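Local coordinates for hypothetical protein Rv0793 (Mycobacterium tuberculosis, PDB 1Y0H) that is a homodimeric putative monooxygenase with a ferredoxin-like fold that might act in antibiotic biosynthesis or scavenge reactive oxygen species, at residues A18-I30 with Y42-L55. Residues are numbered along the deposited sequence; the frame is centred on the assembly and turned at random.
With ACT (acetate ion), chain C.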
ATOM      1  N   ALA A  18      -8.572 -20.364   8.331  1.00 10.43           N
ATOM      2  CA  ALA A  18      -7.825 -19.534   9.271  1.00 10.09           C
ATOM      3  C   ALA A  18      -8.142 -18.052   9.141  1.00 10.36           C
ATOM      4  O   ALA A  18      -7.554 -17.243   9.845  1.00 10.06           O
ATOM      5  CB  ALA A  18      -6.321 -19.745   9.069  1.00  9.70           C
ATOM      6  N   ARG A  19      -9.055 -17.695   8.239  1.00 11.41           N
ATOM      7  CA  ARG A  19      -9.268 -16.276   7.948  1.00 11.82           C
ATOM      8  C   ARG A  19      -9.724 -15.468   9.171  1.00 11.40           C
ATOM      9  O   ARG A  19      -9.158 -14.407   9.455  1.00 11.73           O
ATOM     10  CB  ARG A  19     -10.253 -16.098   6.801  1.00 12.37           C
ATOM     11  CG  ARG A  19     -10.187 -14.705   6.202  1.00 15.45           C
ATOM     12  CD  ARG A  19     -11.379 -14.526   5.282  1.00 19.25           C
ATOM     13  NE  ARG A  19     -11.493 -13.161   4.778  0.65 21.62           N
ATOM     14  CZ  ARG A  19     -10.844 -12.715   3.708  0.65 22.96           C
ATOM     15  NH1 ARG A  19     -10.026 -13.524   3.044  0.65 23.83           N
ATOM     16  NH2 ARG A  19     -11.007 -11.461   3.302  0.65 24.34           N
ATOM     17  N   SER A  20     -10.735 -15.960   9.896  1.00 11.34           N
ATOM     18  CA  SER A  20     -11.187 -15.251  11.104  1.00 12.11           C
ATOM     19  C   SER A  20     -10.092 -15.177  12.172  1.00 11.26           C
ATOM     20  O   SER A  20      -9.956 -14.165  12.848  1.00 11.70           O
ATOM     21  CB  SER A  20     -12.479 -15.852  11.674  1.00 12.29           C
ATOM     22  OG  SER A  20     -12.289 -17.180  12.093  1.00 15.72           O
ATOM     23  N   ALA A  21      -9.281 -16.225  12.284  1.00 10.59           N
ATOM     24  CA  ALA A  21      -8.151 -16.205  13.206  1.00 10.43           C
ATOM     25  C   ALA A  21      -7.104 -15.149  12.813  1.00 10.11           C
ATOM     26  O   ALA A  21      -6.568 -14.429  13.679  1.00 10.37           O
ATOM     27  CB  ALA A  21      -7.523 -17.613  13.318  1.00 10.44           C
ATOM     28  N   LEU A  22      -6.833 -15.036  11.516  1.00  9.52           N
ATOM     29  CA  LEU A  22      -5.875 -14.040  11.052  1.00 10.19           C
ATOM     30  C   LEU A  22      -6.417 -12.647  11.325  1.00 10.47           C
ATOM     31  O   LEU A  22      -5.688 -11.779  11.811  1.00 11.23           O
ATOM     32  CB  LEU A  22      -5.592 -14.207   9.563  1.00  9.81           C
ATOM     33  CG  LEU A  22      -4.650 -13.141   8.975  1.00 10.79           C
ATOM     34  CD1 LEU A  22      -3.256 -13.165   9.581  1.00 14.38           C
ATOM     35  CD2 LEU A  22      -4.640 -13.343   7.476  1.00 13.28           C
ATOM     36  N   ARG A  23      -7.696 -12.437  11.026  1.00 11.30           N
ATOM     37  CA  ARG A  23      -8.299 -11.127  11.276  1.00 11.91           C
ATOM     38  C   ARG A  23      -8.129 -10.722  12.745  1.00 12.04           C
ATOM     39  O   ARG A  23      -7.729  -9.586  13.043  1.00 12.65           O
ATOM     40  CB  ARG A  23      -9.769 -11.106  10.858  1.00 11.66           C
ATOM     41  CG  ARG A  23     -10.488  -9.819  11.251  1.00 12.79           C
ATOM     42  CD  ARG A  23      -9.941  -8.634  10.495  1.00 13.49           C
ATOM     43  NE  ARG A  23     -10.579  -7.384  10.922  1.00 14.84           N
ATOM     44  CZ  ARG A  23     -11.772  -6.960  10.516  1.00 16.92           C
ATOM     45  NH1 ARG A  23     -12.239  -5.801  10.977  1.00 16.77           N
ATOM     46  NH2 ARG A  23     -12.493  -7.666   9.646  1.00 14.26           N
ATOM     47  N   ALA A  24      -8.385 -11.656  13.659  1.00 12.14           N
ATOM     48  CA  ALA A  24      -8.240 -11.393  15.099  1.00 12.35           C
ATOM     49  C   ALA A  24      -6.802 -11.057  15.495  1.00 12.94           C
ATOM     50  O   ALA A  24      -6.567 -10.164  16.313  1.00 13.29           O
ATOM     51  CB  ALA A  24      -8.749 -12.567  15.893  1.00 12.79           C
ATOM     52  N   LEU A  25      -5.851 -11.778  14.903  1.00 12.32           N
ATOM     53  CA  LEU A  25      -4.430 -11.545  15.146  1.00 12.42           C
ATOM     54  C   LEU A  25      -4.023 -10.147  14.693  1.00 12.15           C
ATOM     55  O   LEU A  25      -3.334  -9.413  15.419  1.00 12.36           O
ATOM     56  CB  LEU A  25      -3.589 -12.608  14.438  1.00 12.41           C
ATOM     57  CG  LEU A  25      -2.112 -12.609  14.814  1.00 14.72           C
ATOM     58  CD1 LEU A  25      -1.912 -13.189  16.211  1.00 17.14           C
ATOM     59  CD2 LEU A  25      -1.340 -13.426  13.792  1.00 15.84           C
ATOM     60  N   LEU A  26      -4.450  -9.780  13.488  1.00 12.23           N
ATOM     61  CA  LEU A  26      -4.121  -8.463  12.965  1.00 11.76           C
ATOM     62  C   LEU A  26      -4.880  -7.361  13.707  1.00 12.15           C
ATOM     63  O   LEU A  26      -4.316  -6.304  13.978  1.00 11.93           O
ATOM     64  CB  LEU A  26      -4.348  -8.416  11.451  1.00 12.36           C
ATOM     65  CG  LEU A  26      -3.526  -9.415  10.622  1.00 12.31           C
ATOM     66  CD1 LEU A  26      -3.792  -9.200   9.144  1.00 13.25           C
ATOM     67  CD2 LEU A  26      -2.033  -9.325  10.914  1.00 14.79           C
ATOM     68  N   ASP A  27      -6.133  -7.619  14.083  1.00 12.27           N
ATOM     69  CA  ASP A  27      -6.917  -6.647  14.849  1.00 13.08           C
ATOM     70  C   ASP A  27      -6.199  -6.217  16.115  1.00 12.90           C
ATOM     71  O   ASP A  27      -6.207  -5.033  16.466  1.00 13.31           O
ATOM     72  CB  ASP A  27      -8.283  -7.217  15.254  1.00 13.07           C
ATOM     73  CG  ASP A  27      -9.312  -7.198  14.124  1.00 14.26           C
ATOM     74  OD1 ASP A  27      -9.140  -6.488  13.115  1.00 18.40           O
ATOM     75  OD2 ASP A  27     -10.343  -7.912  14.263  1.00 17.04           O
ATOM     76  N   ALA A  28      -5.584  -7.177  16.799  1.00 12.93           N
ATOM     77  CA  ALA A  28      -4.928  -6.931  18.082  1.00 13.49           C
ATOM     78  C   ALA A  28      -3.688  -6.044  17.956  1.00 13.70           C
ATOM     79  O   ALA A  28      -3.199  -5.511  18.947  1.00 14.75           O
ATOM     80  CB  ALA A  28      -4.571  -8.244  18.752  1.00 13.93           C
ATOM     81  N   MET A  29      -3.192  -5.901  16.734  1.00 13.75           N
ATOM     82  CA  MET A  29      -2.015  -5.071  16.458  1.00 13.56           C
ATOM     83  C   MET A  29      -2.385  -3.605  16.329  1.00 13.58           C
ATOM     84  O   MET A  29      -1.534  -2.734  16.487  1.00 13.00           O
ATOM     85  CB  MET A  29      -1.357  -5.517  15.158  1.00 13.57           C
ATOM     86  CG  MET A  29      -0.601  -6.848  15.268  1.00 14.10           C
ATOM     87  SD  MET A  29       0.901  -6.718  16.262  1.00 10.88           S
ATOM     88  CE  MET A  29       1.954  -5.772  15.163  1.00 15.45           C
ATOM     89  N   ILE A  30      -3.643  -3.335  15.999  1.00 13.93           N
ATOM     90  CA  ILE A  30      -4.043  -2.001  15.563  1.00 14.20           C
ATOM     91  C   ILE A  30      -3.924  -0.937  16.646  1.00 14.06           C
ATOM     92  O   ILE A  30      -3.262   0.077  16.446  1.00 13.95           O
ATOM     93  CB  ILE A  30      -5.451  -1.994  14.902  1.00 13.94           C
ATOM     94  CG1 ILE A  30      -5.412  -2.863  13.642  1.00 14.84           C
ATOM     95  CG2 ILE A  30      -5.865  -0.570  14.551  1.00 15.82           C
ATOM     96  CD1 ILE A  30      -6.754  -2.983  12.927  1.00 14.46           C
ATOM     97  N   TYR A  42      -1.756   3.067  10.370  1.00 11.36           N
ATOM     98  CA  TYR A  42      -1.714   1.606  10.346  1.00 11.20           C
ATOM     99  C   TYR A  42      -3.138   1.169  10.052  1.00 12.34           C
ATOM    100  O   TYR A  42      -3.994   1.210  10.933  1.00 12.69           O
ATOM    101  CB  TYR A  42      -1.248   1.119  11.717  1.00 11.64           C
ATOM    102  CG  TYR A  42      -0.893  -0.341  11.846  1.00 11.07           C
ATOM    103  CD1 TYR A  42      -1.804  -1.256  12.391  1.00 12.17           C
ATOM    104  CD2 TYR A  42       0.375  -0.806  11.484  1.00 12.21           C
ATOM    105  CE1 TYR A  42      -1.467  -2.603  12.558  1.00 13.11           C
ATOM    106  CE2 TYR A  42       0.715  -2.165  11.652  1.00 13.45           C
ATOM    107  CZ  TYR A  42      -0.214  -3.044  12.187  1.00 12.94           C
ATOM    108  OH  TYR A  42       0.112  -4.363  12.357  1.00 14.14           O
ATOM    109  N   ASP A  43      -3.386   0.789   8.801  1.00 11.91           N
ATOM    110  CA  ASP A  43      -4.748   0.540   8.314  1.00 12.67           C
ATOM    111  C   ASP A  43      -4.877  -0.847   7.687  1.00 11.81           C
ATOM    112  O   ASP A  43      -4.009  -1.283   6.947  1.00 11.53           O
ATOM    113  CB  ASP A  43      -5.156   1.624   7.303  1.00 13.46           C
ATOM    114  CG  ASP A  43      -5.190   3.008   7.923  1.00 14.71           C
ATOM    115  OD1 ASP A  43      -5.739   3.142   9.033  1.00 15.22           O
ATOM    116  OD2 ASP A  43      -4.670   3.955   7.298  1.00 18.76           O
ATOM    117  N   LEU A  44      -5.996  -1.508   7.970  1.00 11.10           N
ATOM    118  CA  LEU A  44      -6.234  -2.870   7.505  1.00 11.89           C
ATOM    119  C   LEU A  44      -7.302  -2.896   6.416  1.00 11.58           C
ATOM    120  O   LEU A  44      -8.360  -2.286   6.559  1.00 11.10           O
ATOM    121  CB  LEU A  44      -6.714  -3.750   8.665  1.00 12.73           C
ATOM    122  CG  LEU A  44      -7.055  -5.209   8.363  1.00 13.59           C
ATOM    123  CD1 LEU A  44      -5.865  -6.000   7.821  1.00 13.91           C
ATOM    124  CD2 LEU A  44      -7.587  -5.857   9.635  1.00 13.17           C
ATOM    125  N   TYR A  45      -7.007  -3.634   5.350  1.00 11.93           N
ATOM    126  CA  TYR A  45      -7.905  -3.803   4.212  1.00 12.48           C
ATOM    127  C   TYR A  45      -8.046  -5.269   3.853  1.00 13.27           C
ATOM    128  O   TYR A  45      -7.227  -6.095   4.262  1.00 12.33           O
ATOM    129  CB  TYR A  45      -7.329  -3.107   2.978  1.00 13.03           C
ATOM    130  CG  TYR A  45      -7.001  -1.657   3.183  1.00 13.74           C
ATOM    131  CD1 TYR A  45      -5.761  -1.261   3.695  1.00 13.37           C
ATOM    132  CD2 TYR A  45      -7.923  -0.677   2.846  1.00 12.60           C
ATOM    133  CE1 TYR A  45      -5.470   0.082   3.884  1.00 14.05           C
ATOM    134  CE2 TYR A  45      -7.645   0.655   3.029  1.00 14.98           C
ATOM    135  CZ  TYR A  45      -6.418   1.024   3.549  1.00 14.41           C
ATOM    136  OH  TYR A  45      -6.140   2.352   3.729  1.00 16.66           O
ATOM    137  N   GLU A  46      -9.076  -5.586   3.074  1.00 14.16           N
ATOM    138  CA  GLU A  46      -9.081  -6.867   2.349  1.00 15.97           C
ATOM    139  C   GLU A  46      -9.019  -6.626   0.844  1.00 15.91           C
ATOM    140  O   GLU A  46      -9.537  -5.631   0.354  1.00 15.89           O
ATOM    141  CB  GLU A  46     -10.286  -7.746   2.718  1.00 16.42           C
ATOM    142  CG  GLU A  46     -11.648  -7.199   2.352  1.00 18.89           C
ATOM    143  CD  GLU A  46     -12.784  -8.227   2.497  1.00 19.19           C
ATOM    144  OE1 GLU A  46     -13.756  -8.125   1.726  1.00 23.69           O
ATOM    145  OE2 GLU A  46     -12.723  -9.122   3.378  1.00 24.20           O
ATOM    146  N   SER A  47      -8.380  -7.527   0.108  1.00 16.41           N
ATOM    147  CA  SER A  47      -8.305  -7.357  -1.339  1.00 16.79           C
ATOM    148  C   SER A  47      -9.703  -7.534  -1.918  1.00 17.32           C
ATOM    149  O   SER A  47     -10.521  -8.260  -1.350  1.00 16.99           O
ATOM    150  CB  SER A  47      -7.329  -8.351  -1.962  1.00 16.97           C
ATOM    151  OG  SER A  47      -7.800  -9.663  -1.780  1.00 18.49           O
ATOM    152  N   ALA A  48      -9.953  -6.884  -3.053  1.00 18.33           N
ATOM    153  CA  ALA A  48     -11.284  -6.871  -3.663  1.00 19.45           C
ATOM    154  C   ALA A  48     -11.768  -8.281  -3.969  1.00 19.99           C
ATOM    155  O   ALA A  48     -12.965  -8.549  -3.939  1.00 20.47           O
ATOM    156  CB  ALA A  48     -11.274  -6.035  -4.920  1.00 19.51           C
ATOM    157  N   ASP A  49     -10.827  -9.176  -4.250  1.00 20.78           N
ATOM    158  CA  ASP A  49     -11.146 -10.572  -4.561  1.00 21.98           C
ATOM    159  C   ASP A  49     -11.205 -11.471  -3.318  1.00 21.93           C
ATOM    160  O   ASP A  49     -11.450 -12.672  -3.425  1.00 22.48           O
ATOM    161  CB  ASP A  49     -10.171 -11.125  -5.611  1.00 22.59           C
ATOM    162  CG  ASP A  49      -8.825 -11.546  -5.024  1.00 25.56           C
ATOM    163  OD1 ASP A  49      -8.083 -12.252  -5.738  1.00 30.00           O
ATOM    164  OD2 ASP A  49      -8.493 -11.180  -3.873  1.00 26.90           O
ATOM    165  N   GLY A  50     -10.965 -10.875  -2.152  1.00 21.63           N
ATOM    166  CA  GLY A  50     -11.137 -11.550  -0.863  1.00 21.17           C
ATOM    167  C   GLY A  50     -10.021 -12.493  -0.445  1.00 21.22           C
ATOM    168  O   GLY A  50     -10.057 -13.032   0.654  1.00 22.30           O
ATOM    169  N   GLY A  51      -9.032 -12.683  -1.311  1.00 20.19           N
ATOM    170  CA  GLY A  51      -7.976 -13.665  -1.077  1.00 19.40           C
ATOM    171  C   GLY A  51      -6.888 -13.211  -0.114  1.00 18.93           C
ATOM    172  O   GLY A  51      -6.198 -14.040   0.476  1.00 19.37           O
ATOM    173  N   GLU A  52      -6.733 -11.897   0.034  1.00 17.99           N
ATOM    174  CA  GLU A  52      -5.691 -11.329   0.889  1.00 17.61           C
ATOM    175  C   GLU A  52      -6.235 -10.332   1.894  1.00 16.07           C
ATOM    176  O   GLU A  52      -7.191  -9.597   1.613  1.00 16.38           O
ATOM    177  CB  GLU A  52      -4.664 -10.538   0.070  1.00 17.90           C
ATOM    178  CG  GLU A  52      -3.901 -11.246  -1.012  1.00 20.91           C
ATOM    179  CD  GLU A  52      -3.143 -10.234  -1.870  1.00 20.73           C
ATOM    180  OE1 GLU A  52      -2.594  -9.263  -1.295  1.00 26.28           O
ATOM    181  OE2 GLU A  52      -3.119 -10.380  -3.112  1.00 25.41           O
ATOM    182  N   LEU A  53      -5.578 -10.275   3.047  1.00 14.41           N
ATOM    183  CA  LEU A  53      -5.705  -9.135   3.929  1.00 13.20           C
ATOM    184  C   LEU A  53      -4.430  -8.312   3.755  1.00 12.84           C
ATOM    185  O   LEU A  53      -3.352  -8.863   3.525  1.00 13.11           O
ATOM    186  CB  LEU A  53      -5.909  -9.569   5.386  1.00 13.24           C
ATOM    187  CG  LEU A  53      -7.149 -10.420   5.707  1.00 14.36           C
ATOM    188  CD1 LEU A  53      -7.307 -10.512   7.211  1.00 14.65           C
ATOM    189  CD2 LEU A  53      -8.413  -9.835   5.070  1.00 14.60           C
ATOM    190  N   VAL A  54      -4.565  -6.994   3.805  1.00 11.99           N
ATOM    191  CA  VAL A  54      -3.437  -6.109   3.510  1.00 11.46           C
ATOM    192  C   VAL A  54      -3.349  -5.034   4.577  1.00 12.02           C
ATOM    193  O   VAL A  54      -4.363  -4.402   4.900  1.00 11.89           O
ATOM    194  CB  VAL A  54      -3.601  -5.450   2.121  1.00 12.19           C
ATOM    195  CG1 VAL A  54      -2.440  -4.486   1.834  1.00 12.67           C
ATOM    196  CG2 VAL A  54      -3.726  -6.535   1.017  1.00 11.87           C
ATOM    197  N   LEU A  55      -2.151  -4.862   5.139  1.00 11.10           N
ATOM    198  CA  LEU A  55      -1.878  -3.722   6.022  1.00 11.76           C
ATOM    199  C   LEU A  55      -1.108  -2.692   5.243  1.00 12.07           C
ATOM    200  O   LEU A  55      -0.154  -3.026   4.538  1.00 11.86           O
ATOM    201  CB  LEU A  55      -1.048  -4.135   7.253  1.00 12.16           C
ATOM    202  CG  LEU A  55      -1.806  -4.813   8.391  1.00 13.30           C
ATOM    203  CD1 LEU A  55      -0.774  -5.458   9.300  1.00 15.38           C
ATOM    204  CD2 LEU A  55      -2.672  -3.827   9.184  1.00 13.35           C
TER
HETATM  205  C   ACT C 301       2.855  -5.659  10.965  1.00 20.44           C
HETATM  206  O   ACT C 301       2.786  -4.717  11.781  1.00 19.69           O
HETATM  207  OXT ACT C 301       3.654  -5.527  10.003  1.00 21.20           O
HETATM  208  CH3 ACT C 301       2.007  -6.879  11.136  1.00 20.19           C
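With CG anti to the backbone N (chi1 -163°) and the chain extended to NE, Arg19 carries its guanidinium from the start of helix 19-35 to Glu46 on strand 39-47. NH2 forms a salt bridge with Glu46 OE2 at 2.9 Å; the oxygen lies near the guanidinium plane, but the carboxylate is met from above its own plane, the two planes standing 78° apart. The deposited distance from NH1 to Gly50 O, 2.4 Å, is very short, and Arg19 has a second conformer, so that bond is doubtful in detail. Gly50 ends the type I turn from Ser47 with positive phi, a conformation easily taken without a side chain. Leu53 CD2 lies over one guanidinium face.

Further along, the packing is largely apolar. Leu22 CD2 and Leu53 CD1 touch tip to tip at 3.9 Å, and Leu26 crosses Leu44 at about a right angle, CD1 to CD1 4.0 Å. Such branched tips suit the space between helix and strand 39-47, whose axes approach to 9.4 Å. Arg23, bent at chi2, bonds through NE to Asp27 OD1 at 2.8 Å; this bridge within the helix holds its CD and NE obliquely against Leu44 CD2. Phe12 of inner strand 6-12 continues the core.

Tyr42, its CG also anti to N (chi1 -169°), points its ring at the helix, where Ile30 CG1 meets CE1 and Met29 CB lies 3.4 Å from OH. Leu55 CD2 is over one face, offset toward the rim. Tyr42 OH donates to an acetate oxygen at 2.8 Å, and His68 also binds this ion, probably from the crystallisation liquor.

This is the helix-on-antiparallel-sheet packing of a ferredoxin-like fold; residues 44-47 extend the sheet into the second subunit, consistent with the dimeric alpha+beta barrel clan. One bent salt bridge at the partly exposed edge probably supplements a leucine-rich core, while the buried tyrosine offers a hydroxyl to a small anion.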